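Aminoacyl-histidine dipeptidase (Vibrio alginolyticus, PDB 3MRU) probably hydrolyses dipeptides, preferentially hydrophobic ones including prolyl amino acids, as a zinc-binding metallopeptidase of the M20 family. Local coordinates at residues A[186-191]-A[397-402]; A[367-372]-A[431-436]; A[246-251]-A[268-273]. All blocks are in the same frame, centred on the assembly; numbering follows the deposited sequence.

Followed from the N terminus, the chain shows how one sheet gathers strands far apart in sequence. Segment 186-191 opens contact 1. Before its partner arrives, contact 3 closes a short loop of its own, joining 246-251 to 268-273 and so nesting inside the loop of contact 1. Segment 367-372 then opens contact 2; contact 1 closes at 397-402 and contact 2 at 431-436, so these two cross. They also touch, since strands 181-199 and 361-370 are sheet neighbours and Ile188 N probably bonds to Ile368 O. Contact 3 reaches the same large, branched sheet, with its centre about 35 Å from that of contact 1.

Contact 1: A[186-191]-A[397-402]; sequences GGIDGA and SGAYPG
The flat ring of Tyr400 carries the peptide of Gly187 over one face: Gly187 N stands 3.3 Å above the ring plane, offset toward the rim, and Gly187 CA makes a CH-pi contact, 3.9 Å from the centroid of the Tyr400 ring. The frame is an antiparallel pair interrupted by a beta bulge. The carbonyl carbon of Gly186 approaches the ring obliquely. Chi1 of 54° sets CG between the backbone N and the carbonyl carbon; from there the ring reaches the Gly187 backbone. The side chain of Tyr400 is about 11 Å from that of Glu149, a zinc-binding residue.

Gly187 and Tyr400 exchange two backbone hydrogen bonds, as do Asp189 and Ser397, but Gly398 and Ala399 stand opposite Ile188 alone. Gly398 has positive phi, and its CA lies 3.6 Å from Asp189 OD2. In the Asp189 N to Ser397 O bond, 2.9 Å long, the donor sits almost in line with the carbonyl.

Strand 361-370 flanks 186-191 through backbone bonds, placing 181-199 between two antiparallel neighbours. Tyr400 also touches Arg369 there. Next to the bulge, Ile188 extends its CG1 branch to 397-399: CD1 meets Ser397 O, while CG1 lies 3.9 Å from Ala399 CB.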
ATOM      1  N   GLY A 186       4.813  -3.983   6.266  1.00 72.85           N
ATOM      2  CA  GLY A 186       5.307  -4.899   5.248  1.00 71.46           C
ATOM      3  C   GLY A 186       4.140  -5.773   4.875  1.00 70.52           C
ATOM      4  O   GLY A 186       3.016  -5.547   5.334  1.00 70.62           O
ATOM      5  N   GLY A 187       4.377  -6.766   4.039  1.00 69.48           N
ATOM      6  CA  GLY A 187       3.309  -7.694   3.729  1.00 68.78           C
ATOM      7  C   GLY A 187       3.832  -8.999   3.197  1.00 68.42           C
ATOM      8  O   GLY A 187       5.032  -9.120   2.952  1.00 68.48           O
ATOM      9  N   ILE A 188       2.942  -9.972   3.022  1.00 53.75           N
ATOM     10  CA  ILE A 188       3.296 -11.207   2.358  1.00 53.47           C
ATOM     11  C   ILE A 188       2.044 -11.971   1.944  1.00 54.21           C
ATOM     12  O   ILE A 188       1.077 -12.059   2.712  1.00 54.50           O
ATOM     13  CB  ILE A 188       4.154 -12.049   3.264  1.00 58.26           C
ATOM     14  CG1 ILE A 188       4.749 -13.227   2.506  1.00 57.29           C
ATOM     15  CG2 ILE A 188       3.360 -12.464   4.490  1.00 58.74           C
ATOM     16  CD1 ILE A 188       3.886 -14.392   2.239  1.00 89.58           C
ATOM     17  N   ASP A 189       2.058 -12.503   0.723  1.00 55.02           N
ATOM     18  CA  ASP A 189       0.937 -13.236   0.185  1.00 55.43           C
ATOM     19  C   ASP A 189       1.073 -14.630   0.669  1.00 54.59           C
ATOM     20  O   ASP A 189       2.152 -15.181   0.634  1.00 54.34           O
ATOM     21  CB  ASP A 189       1.000 -13.280  -1.336  1.00 99.38           C
ATOM     22  CG  ASP A 189       1.000 -11.886  -1.983  1.00104.53           C
ATOM     23  OD1 ASP A 189       0.111 -11.064  -1.650  1.00110.04           O
ATOM     24  OD2 ASP A 189       1.881 -11.615  -2.847  1.00108.91           O
ATOM     25  N   GLY A 190      -0.036 -15.197   1.125  1.00 68.23           N
ATOM     26  CA  GLY A 190      -0.126 -16.619   1.483  1.00 67.36           C
ATOM     27  C   GLY A 190      -1.183 -17.370   0.687  1.00 66.91           C
ATOM     28  O   GLY A 190      -2.160 -16.784   0.205  1.00 67.34           O
ATOM     29  N   ALA A 191      -0.981 -18.671   0.527  1.00 67.46           N
ATOM     30  CA  ALA A 191      -1.915 -19.503  -0.213  1.00 66.71           C
ATOM     31  C   ALA A 191      -2.053 -20.918   0.365  1.00 66.51           C
ATOM     32  O   ALA A 191      -1.156 -21.750   0.231  1.00 66.45           O
ATOM     33  CB  ALA A 191      -1.452 -19.543  -1.644  1.00 47.33           C
ATOM     34  N   SER A 397       5.076 -15.806  -0.647  1.00 58.52           N
ATOM     35  CA  SER A 397       5.732 -15.077  -1.696  1.00 58.15           C
ATOM     36  C   SER A 397       5.263 -13.654  -1.595  1.00 58.08           C
ATOM     37  O   SER A 397       4.433 -13.344  -0.752  1.00 58.19           O
ATOM     38  CB  SER A 397       5.291 -15.631  -3.022  1.00 66.88           C
ATOM     39  OG  SER A 397       3.903 -15.808  -2.954  1.00 67.79           O
ATOM     40  N   GLY A 398       5.795 -12.799  -2.470  1.00 68.20           N
ATOM     41  CA  GLY A 398       5.459 -11.378  -2.523  1.00 68.12           C
ATOM     42  C   GLY A 398       5.764 -10.674  -1.220  1.00 68.31           C
ATOM     43  O   GLY A 398       5.026  -9.772  -0.814  1.00 68.76           O
ATOM     44  N   ALA A 399       6.841 -11.097  -0.563  1.00 69.32           N
ATOM     45  CA  ALA A 399       7.220 -10.579   0.747  1.00 69.50           C
ATOM     46  C   ALA A 399       7.964  -9.262   0.602  1.00 69.79           C
ATOM     47  O   ALA A 399       8.917  -9.180  -0.170  1.00 70.43           O
ATOM     48  CB  ALA A 399       8.083 -11.579   1.471  1.00 64.07           C
ATOM     49  N   TYR A 400       7.539  -8.248   1.354  1.00 61.19           N
ATOM     50  CA  TYR A 400       8.211  -6.941   1.381  1.00 61.13           C
ATOM     51  C   TYR A 400       8.280  -6.335   2.790  1.00 62.06           C
ATOM     52  O   TYR A 400       7.319  -6.401   3.560  1.00 62.25           O
ATOM     53  CB  TYR A 400       7.550  -5.964   0.407  1.00 60.98           C
ATOM     54  CG  TYR A 400       6.056  -5.791   0.598  1.00 59.97           C
ATOM     55  CD1 TYR A 400       5.546  -4.721   1.347  1.00 58.34           C
ATOM     56  CD2 TYR A 400       5.148  -6.692   0.029  1.00 58.79           C
ATOM     57  CE1 TYR A 400       4.181  -4.552   1.529  1.00 57.18           C
ATOM     58  CE2 TYR A 400       3.774  -6.525   0.200  1.00 58.15           C
ATOM     59  CZ  TYR A 400       3.307  -5.450   0.952  1.00 58.18           C
ATOM     60  OH  TYR A 400       1.965  -5.274   1.127  1.00 58.30           O
ATOM     61  N   PRO A 401       9.418  -5.722   3.125  1.00 57.62           N
ATOM     62  CA  PRO A 401       9.672  -5.229   4.476  1.00 58.29           C
ATOM     63  C   PRO A 401       8.759  -4.099   4.922  1.00 59.06           C
ATOM     64  O   PRO A 401       8.266  -3.328   4.109  1.00 58.84           O
ATOM     65  CB  PRO A 401      11.114  -4.724   4.399  1.00 69.56           C
ATOM     66  CG  PRO A 401      11.353  -4.484   2.950  1.00 69.26           C
ATOM     67  CD  PRO A 401      10.553  -5.479   2.218  1.00 68.92           C
ATOM     68  N   GLY A 402       8.537  -4.032   6.230  1.00 72.79           N
ATOM     69  CA  GLY A 402       7.758  -2.966   6.841  1.00 74.07           C
ATOM     70  C   GLY A 402       8.694  -1.961   7.475  1.00 75.23           C
ATOM     71  O   GLY A 402       9.910  -2.172   7.494  1.00 75.50           O
TER

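Contact 2: A[367-372]-A[431-436]; sequences LIRSLI and VIHAGL
His433 meets Arg369 without a single hydrogen bond joining the two segments, and it does so from the centre of an inverse gamma turn, whose Ala434 N to Ile432 O bond is weak. The turn closes just after strand 430-432 and carries the imidazole to the aliphatic part of the arginine. His433 NE2 lies 3.5 Å from Arg369 CB, and His433 CD2 is 3.5 Å from Arg369 CD. The arginine runs extended from CG to NE (chi2 174°, chi3 -176°), which carries CD and NE onward past the imidazole.

The flat ends are not stacked, as the guanidinium and imidazole planes stand 64° apart. His433 O lies over one face of the guanidinium, 4.0 Å from Arg369 CZ, whereas Leu367 CD2 lies over the opposite face toward the rim. The polar ends have partners of their own: Arg369 NE bonds to Ser220 OG and His433 NE2 to Ser349 OG, the latter helping to hold the ring in its orientation.

A smaller apolar meeting completes the contact. Leu371 and Val431 cross at a slant, with Leu371 CD2 3.7 Å from Val431 CG1, and the same CD2 reaches toward His433 ND1.

Strand 361-370 lies between 181-199 and 346-358, with Ile368 turned from this contact onto helix 373-389. Strand 430-432 runs parallel to 181-199, and from it Ile432 touches Cys184, and the side chain of Ile432 is about 12 Å from a bound zinc ion; the contact thus brings together two strands of one sheet, both neighbours of 181-199.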
ATOM      1  N   LEU A 367      -3.426 -12.366   2.905  1.00 63.75           N
ATOM      2  CA  LEU A 367      -2.334 -11.416   2.868  1.00 63.26           C
ATOM      3  C   LEU A 367      -2.044 -10.847   4.250  1.00 63.11           C
ATOM      4  O   LEU A 367      -2.858 -10.123   4.822  1.00 63.62           O
ATOM      5  CB  LEU A 367      -2.639 -10.302   1.856  1.00 41.85           C
ATOM      6  CG  LEU A 367      -1.729  -9.073   1.809  1.00 41.40           C
ATOM      7  CD1 LEU A 367      -0.332  -9.444   1.392  1.00 42.13           C
ATOM      8  CD2 LEU A 367      -2.283  -8.063   0.848  1.00 41.80           C
ATOM      9  N   ILE A 368      -0.877 -11.183   4.783  1.00 73.59           N
ATOM     10  CA  ILE A 368      -0.513 -10.735   6.109  1.00 73.00           C
ATOM     11  C   ILE A 368       0.193  -9.411   5.975  1.00 73.66           C
ATOM     12  O   ILE A 368       1.081  -9.251   5.115  1.00 74.47           O
ATOM     13  CB  ILE A 368       0.415 -11.746   6.817  1.00 44.54           C
ATOM     14  CG1 ILE A 368      -0.229 -13.130   6.824  1.00 43.32           C
ATOM     15  CG2 ILE A 368       0.726 -11.285   8.215  1.00 42.48           C
ATOM     16  CD1 ILE A 368       0.720 -14.282   7.152  1.00 83.64           C
ATOM     17  N   ARG A 369      -0.203  -8.463   6.819  1.00 55.45           N
ATOM     18  CA  ARG A 369       0.456  -7.172   6.913  1.00 55.10           C
ATOM     19  C   ARG A 369       1.009  -6.999   8.306  1.00 55.66           C
ATOM     20  O   ARG A 369       0.463  -7.556   9.269  1.00 55.72           O
ATOM     21  CB  ARG A 369      -0.542  -6.079   6.685  1.00 56.36           C
ATOM     22  CG  ARG A 369      -1.045  -6.019   5.322  1.00 56.76           C
ATOM     23  CD  ARG A 369      -2.116  -4.981   5.305  1.00 58.87           C
ATOM     24  NE  ARG A 369      -2.769  -4.884   4.008  1.00 60.76           N
ATOM     25  CZ  ARG A 369      -2.154  -4.519   2.894  1.00 61.39           C
ATOM     26  NH1 ARG A 369      -0.853  -4.251   2.911  1.00 63.13           N
ATOM     27  NH2 ARG A 369      -2.831  -4.461   1.762  1.00 61.32           N
ATOM     28  N   SER A 370       2.083  -6.216   8.413  1.00 53.45           N
ATOM     29  CA  SER A 370       2.687  -5.907   9.697  1.00 54.08           C
ATOM     30  C   SER A 370       3.723  -4.787   9.594  1.00 54.59           C
ATOM     31  O   SER A 370       4.378  -4.633   8.564  1.00 54.16           O
ATOM     32  CB  SER A 370       3.238  -7.172  10.350  1.00 60.81           C
ATOM     33  OG  SER A 370       3.813  -6.830  11.593  1.00 60.97           O
ATOM     34  N   LEU A 371       3.884  -4.047  10.695  1.00 55.14           N
ATOM     35  CA  LEU A 371       4.901  -3.011  10.812  1.00 56.09           C
ATOM     36  C   LEU A 371       6.145  -3.712  11.314  1.00 57.49           C
ATOM     37  O   LEU A 371       7.225  -3.553  10.741  1.00 57.30           O
ATOM     38  CB  LEU A 371       4.501  -1.921  11.794  1.00 50.47           C
ATOM     39  CG  LEU A 371       3.061  -1.418  11.836  1.00 49.97           C
ATOM     40  CD1 LEU A 371       2.911  -0.452  12.985  1.00 49.63           C
ATOM     41  CD2 LEU A 371       2.686  -0.728  10.547  1.00 51.52           C
ATOM     42  N   ILE A 372       6.011  -4.498  12.380  1.00 89.76           N
ATOM     43  CA  ILE A 372       7.153  -5.321  12.794  1.00 91.80           C
ATOM     44  C   ILE A 372       7.221  -6.580  11.910  1.00 92.29           C
ATOM     45  O   ILE A 372       6.288  -7.385  11.866  1.00 92.65           O
ATOM     46  CB  ILE A 372       7.183  -5.661  14.324  1.00130.07           C
ATOM     47  CG1 ILE A 372       7.105  -4.381  15.175  1.00130.72           C
ATOM     48  CG2 ILE A 372       8.459  -6.471  14.666  1.00130.86           C
ATOM     49  CD1 ILE A 372       8.289  -3.406  15.085  1.00116.56           C
ATOM     50  N   VAL A 431       0.758   6.480  10.462  1.00 90.93           N
ATOM     51  CA  VAL A 431       1.329   5.177  10.135  1.00 89.85           C
ATOM     52  C   VAL A 431       0.296   4.469   9.272  1.00 89.41           C
ATOM     53  O   VAL A 431      -0.801   4.186   9.742  1.00 89.49           O
ATOM     54  CB  VAL A 431       1.630   4.330  11.393  1.00 51.07           C
ATOM     55  CG1 VAL A 431       2.025   2.927  11.011  1.00 50.91           C
ATOM     56  CG2 VAL A 431       2.748   4.931  12.167  1.00 51.10           C
ATOM     57  N   ILE A 432       0.611   4.222   8.004  1.00 79.07           N
ATOM     58  CA  ILE A 432      -0.340   3.498   7.158  1.00 78.84           C
ATOM     59  C   ILE A 432      -0.067   2.021   7.189  1.00 78.58           C
ATOM     60  O   ILE A 432       1.084   1.572   7.194  1.00 78.36           O
ATOM     61  CB  ILE A 432      -0.454   3.968   5.653  1.00 77.08           C
ATOM     62  CG1 ILE A 432       0.802   4.681   5.164  1.00 76.52           C
ATOM     63  CG2 ILE A 432      -1.697   4.815   5.437  1.00 77.41           C
ATOM     64  CD1 ILE A 432       1.989   3.772   4.929  1.00 86.43           C
ATOM     65  N   HIS A 433      -1.153   1.268   7.201  1.00 78.09           N
ATOM     66  CA  HIS A 433      -1.059  -0.159   7.209  1.00 78.17           C
ATOM     67  C   HIS A 433      -0.972  -0.545   5.741  1.00 78.36           C
ATOM     68  O   HIS A 433      -1.877  -1.209   5.206  1.00 78.62           O
ATOM     69  CB  HIS A 433      -2.289  -0.763   7.895  1.00 81.25           C
ATOM     70  CG  HIS A 433      -2.002  -2.051   8.586  1.00 80.21           C
ATOM     71  ND1 HIS A 433      -1.080  -2.152   9.603  1.00 79.85           N
ATOM     72  CD2 HIS A 433      -2.487  -3.296   8.388  1.00 79.25           C
ATOM     73  CE1 HIS A 433      -1.010  -3.409   9.999  1.00 79.95           C
ATOM     74  NE2 HIS A 433      -1.859  -4.122   9.284  1.00 79.10           N
ATOM     75  N   ALA A 434       0.124  -0.108   5.103  1.00 80.73           N
ATOM     76  CA  ALA A 434       0.343  -0.283   3.668  1.00 80.36           C
ATOM     77  C   ALA A 434       1.828  -0.174   3.297  1.00 80.80           C
ATOM     78  O   ALA A 434       2.670   0.177   4.123  1.00 80.47           O
ATOM     79  CB  ALA A 434      -0.480   0.667   2.856  1.00 40.67           C
ATOM     80  N   GLY A 435       2.142  -0.486   2.042  1.00 96.54           N
ATOM     81  CA  GLY A 435       3.515  -0.457   1.557  1.00 97.33           C
ATOM     82  C   GLY A 435       3.890   0.856   0.905  1.00 97.95           C
ATOM     83  O   GLY A 435       3.155   1.377   0.066  1.00 97.93           O
ATOM     84  N   LEU A 436       5.034   1.388   1.332  1.00 67.87           N
ATOM     85  CA  LEU A 436       5.653   2.574   0.765  1.00 68.61           C
ATOM     86  C   LEU A 436       7.132   2.286   0.515  1.00 69.85           C
ATOM     87  O   LEU A 436       7.766   1.549   1.279  1.00 69.49           O
ATOM     88  CB  LEU A 436       5.568   3.757   1.725  1.00 58.14           C
ATOM     89  CG  LEU A 436       4.316   4.186   2.483  1.00 56.91           C
ATOM     90  CD1 LEU A 436       4.720   5.332   3.406  1.00 56.11           C
ATOM     91  CD2 LEU A 436       3.147   4.594   1.600  1.00 53.63           C
TER

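Contact 3: A[246-251]-A[268-273]; sequences LDLRLV and VTVALP
Leu248 and Leu272 come together through their first side-chain carbons, Leu248 CB lying 3.8 Å from Leu272 CB, while farther out Leu248 crosses Val270 at a slant with its CD2 branch 4.0 Å from Val270 CG2. One leucine meets two partners, its base against Leu272 and one of its branches against Val270.

Beneath these side chains runs an antiparallel strand pair. Arg249 and Ala271 are the hydrogen-bonded pair, exchanging Arg249 N to Ala271 O (2.6 Å) and Ala271 N to Arg249 O (2.7 Å). Leu250 faces Val270 in the non-hydrogen-bonded position that follows, and Val251 N then bonds to Thr269 O, 3.2 Å away. The N-to-C directions of 249-251 and 268-273 stand 143° apart, a marked departure from exact antiparallel alignment.

The alternation sorts the side chains by face. Arg249 and Ala271 share one side, their CB atoms 4.3 Å apart, but the arginine bends at chi2 and chi3 and its end leads away from 268-273; its NH2 makes a weak hydrogen bond to Phe316 O. Leu250 and Val270 point to the other side, where the close approach of Leu250 to Val268 is doubtful in the model. Near the end of the pair, Val251 lies obliquely against Thr269, turning its CG1 toward OG1 and O of Thr269.

The pair itself lies in the sequence range of the M20 dimerisation family. Around it, strand 205-213 flanks 266-273 and strand 315-316 bonds to 249-255 through Leu250 and Phe316. Helix 277-295 packs Leu280 against Leu248 and Leu272, while helix 318-330 receives Leu250 through Gln321, Phe324 and Ile325.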
ATOM      1  N   LEU A 246     -26.730 -30.442  10.504  1.00 70.63           N
ATOM      2  CA  LEU A 246     -27.661 -30.355   9.369  1.00 70.61           C
ATOM      3  C   LEU A 246     -27.375 -31.348   8.225  1.00 71.01           C
ATOM      4  O   LEU A 246     -28.094 -31.367   7.217  1.00 71.05           O
ATOM      5  CB  LEU A 246     -27.610 -28.943   8.805  1.00 68.30           C
ATOM      6  CG  LEU A 246     -28.887 -28.276   8.338  1.00 68.32           C
ATOM      7  CD1 LEU A 246     -29.878 -28.171   9.492  1.00 69.04           C
ATOM      8  CD2 LEU A 246     -28.539 -26.908   7.831  1.00 67.77           C
ATOM      9  N   ASP A 247     -26.312 -32.144   8.379  1.00102.57           N
ATOM     10  CA  ASP A 247     -25.900 -33.188   7.417  1.00102.69           C
ATOM     11  C   ASP A 247     -25.799 -32.737   5.938  1.00102.22           C
ATOM     12  O   ASP A 247     -26.022 -33.528   5.013  1.00101.97           O
ATOM     13  CB  ASP A 247     -26.770 -34.453   7.572  1.00109.17           C
ATOM     14  CG  ASP A 247     -25.976 -35.752   7.363  1.00110.65           C
ATOM     15  OD1 ASP A 247     -25.114 -35.785   6.456  1.00113.33           O
ATOM     16  OD2 ASP A 247     -26.214 -36.739   8.102  1.00110.93           O
ATOM     17  N   LEU A 248     -25.444 -31.468   5.732  1.00 83.05           N
ATOM     18  CA  LEU A 248     -25.238 -30.937   4.387  1.00 82.34           C
ATOM     19  C   LEU A 248     -23.818 -31.106   3.857  1.00 81.97           C
ATOM     20  O   LEU A 248     -22.848 -31.072   4.605  1.00 81.58           O
ATOM     21  CB  LEU A 248     -25.680 -29.485   4.276  1.00 78.60           C
ATOM     22  CG  LEU A 248     -25.268 -28.447   5.299  1.00 77.86           C
ATOM     23  CD1 LEU A 248     -23.810 -28.156   5.173  1.00 77.69           C
ATOM     24  CD2 LEU A 248     -26.076 -27.205   5.004  1.00 77.65           C
ATOM     25  N   ARG A 249     -23.741 -31.278   2.541  1.00 77.22           N
ATOM     26  CA  ARG A 249     -22.531 -31.639   1.840  1.00 76.68           C
ATOM     27  C   ARG A 249     -22.159 -30.505   0.921  1.00 75.82           C
ATOM     28  O   ARG A 249     -23.016 -29.790   0.408  1.00 75.66           O
ATOM     29  CB  ARG A 249     -22.789 -32.885   1.028  1.00100.27           C
ATOM     30  CG  ARG A 249     -23.439 -33.993   1.820  1.00103.24           C
ATOM     31  CD  ARG A 249     -22.404 -34.784   2.623  1.00109.25           C
ATOM     32  NE  ARG A 249     -21.269 -35.226   1.797  1.00113.20           N
ATOM     33  CZ  ARG A 249     -21.330 -36.193   0.873  1.00115.11           C
ATOM     34  NH1 ARG A 249     -22.476 -36.831   0.636  1.00115.38           N
ATOM     35  NH2 ARG A 249     -20.246 -36.517   0.169  1.00116.99           N
ATOM     36  N   LEU A 250     -20.865 -30.358   0.699  1.00 76.82           N
ATOM     37  CA  LEU A 250     -20.324 -29.159   0.100  1.00 75.99           C
ATOM     38  C   LEU A 250     -19.878 -29.354  -1.336  1.00 75.85           C
ATOM     39  O   LEU A 250     -19.089 -30.251  -1.645  1.00 75.84           O
ATOM     40  CB  LEU A 250     -19.132 -28.718   0.934  1.00 66.16           C
ATOM     41  CG  LEU A 250     -18.202 -27.583   0.552  1.00 65.25           C
ATOM     42  CD1 LEU A 250     -18.866 -26.256   0.798  1.00 64.44           C
ATOM     43  CD2 LEU A 250     -16.972 -27.716   1.413  1.00 63.93           C
ATOM     44  N   VAL A 251     -20.397 -28.525  -2.227  1.00 73.31           N
ATOM     45  CA  VAL A 251     -19.932 -28.560  -3.613  1.00 73.38           C
ATOM     46  C   VAL A 251     -19.008 -27.406  -4.035  1.00 73.33           C
ATOM     47  O   VAL A 251     -17.961 -27.615  -4.637  1.00 73.08           O
ATOM     48  CB  VAL A 251     -21.130 -28.791  -4.648  1.00 73.71           C
ATOM     49  CG1 VAL A 251     -22.484 -28.401  -4.072  1.00 73.70           C
ATOM     50  CG2 VAL A 251     -20.883 -28.099  -5.985  1.00 72.93           C
ATOM     51  N   VAL A 268     -21.485 -20.218  -0.916  1.00 68.25           N
ATOM     52  CA  VAL A 268     -21.268 -21.626  -0.940  1.00 68.91           C
ATOM     53  C   VAL A 268     -22.510 -22.180  -1.608  1.00 69.82           C
ATOM     54  O   VAL A 268     -23.613 -21.676  -1.381  1.00 69.64           O
ATOM     55  CB  VAL A 268     -21.096 -22.190   0.498  1.00 66.78           C
ATOM     56  CG1 VAL A 268     -22.437 -22.283   1.201  1.00 67.63           C
ATOM     57  CG2 VAL A 268     -20.516 -23.564   0.471  1.00 66.47           C
ATOM     58  N   THR A 269     -22.334 -23.177  -2.474  1.00 76.53           N
ATOM     59  CA  THR A 269     -23.468 -24.002  -2.878  1.00 77.57           C
ATOM     60  C   THR A 269     -23.268 -25.345  -2.198  1.00 78.54           C
ATOM     61  O   THR A 269     -22.151 -25.842  -2.100  1.00 78.36           O
ATOM     62  CB  THR A 269     -23.660 -24.143  -4.420  1.00 79.71           C
ATOM     63  OG1 THR A 269     -22.836 -25.193  -4.923  1.00 79.39           O
ATOM     64  CG2 THR A 269     -23.347 -22.840  -5.164  1.00 79.54           C
ATOM     65  N   VAL A 270     -24.349 -25.901  -1.681  1.00 67.54           N
ATOM     66  CA  VAL A 270     -24.279 -27.149  -0.953  1.00 69.70           C
ATOM     67  C   VAL A 270     -25.415 -28.074  -1.373  1.00 71.15           C
ATOM     68  O   VAL A 270     -26.460 -27.624  -1.884  1.00 71.16           O
ATOM     69  CB  VAL A 270     -24.337 -26.949   0.621  1.00110.72           C
ATOM     70  CG1 VAL A 270     -23.267 -25.959   1.121  1.00110.90           C
ATOM     71  CG2 VAL A 270     -25.746 -26.531   1.106  1.00110.37           C
ATOM     72  N   ALA A 271     -25.193 -29.365  -1.129  1.00 66.92           N
ATOM     73  CA  ALA A 271     -26.212 -30.389  -1.239  1.00 68.50           C
ATOM     74  C   ALA A 271     -26.691 -30.777   0.160  1.00 69.85           C
ATOM     75  O   ALA A 271     -25.890 -30.858   1.093  1.00 70.09           O
ATOM     76  CB  ALA A 271     -25.643 -31.594  -1.948  1.00 99.27           C
ATOM     77  N   LEU A 272     -28.001 -31.009   0.295  1.00125.68           N
ATOM     78  CA  LEU A 272     -28.632 -31.466   1.561  1.00126.79           C
ATOM     79  C   LEU A 272     -29.931 -32.246   1.288  1.00127.75           C
ATOM     80  O   LEU A 272     -30.556 -32.045   0.230  1.00127.54           O
ATOM     81  CB  LEU A 272     -28.912 -30.288   2.514  1.00 81.58           C
ATOM     82  CG  LEU A 272     -30.170 -29.423   2.413  1.00 81.23           C
ATOM     83  CD1 LEU A 272     -30.268 -28.560   3.651  1.00 81.89           C
ATOM     84  CD2 LEU A 272     -30.191 -28.544   1.171  1.00 81.68           C
ATOM     85  N   PRO A 273     -30.345 -33.128   2.245  1.00123.61           N
ATOM     86  CA  PRO A 273     -31.647 -33.797   2.131  1.00124.02           C
ATOM     87  C   PRO A 273     -32.765 -32.752   2.040  1.00124.65           C
ATOM     88  O   PRO A 273     -32.743 -31.751   2.789  1.00124.94           O
ATOM     89  CB  PRO A 273     -31.761 -34.577   3.449  1.00 70.17           C
ATOM     90  CG  PRO A 273     -30.375 -34.766   3.923  1.00 69.93           C
ATOM     91  CD  PRO A 273     -29.647 -33.523   3.487  1.00 70.12           C
TER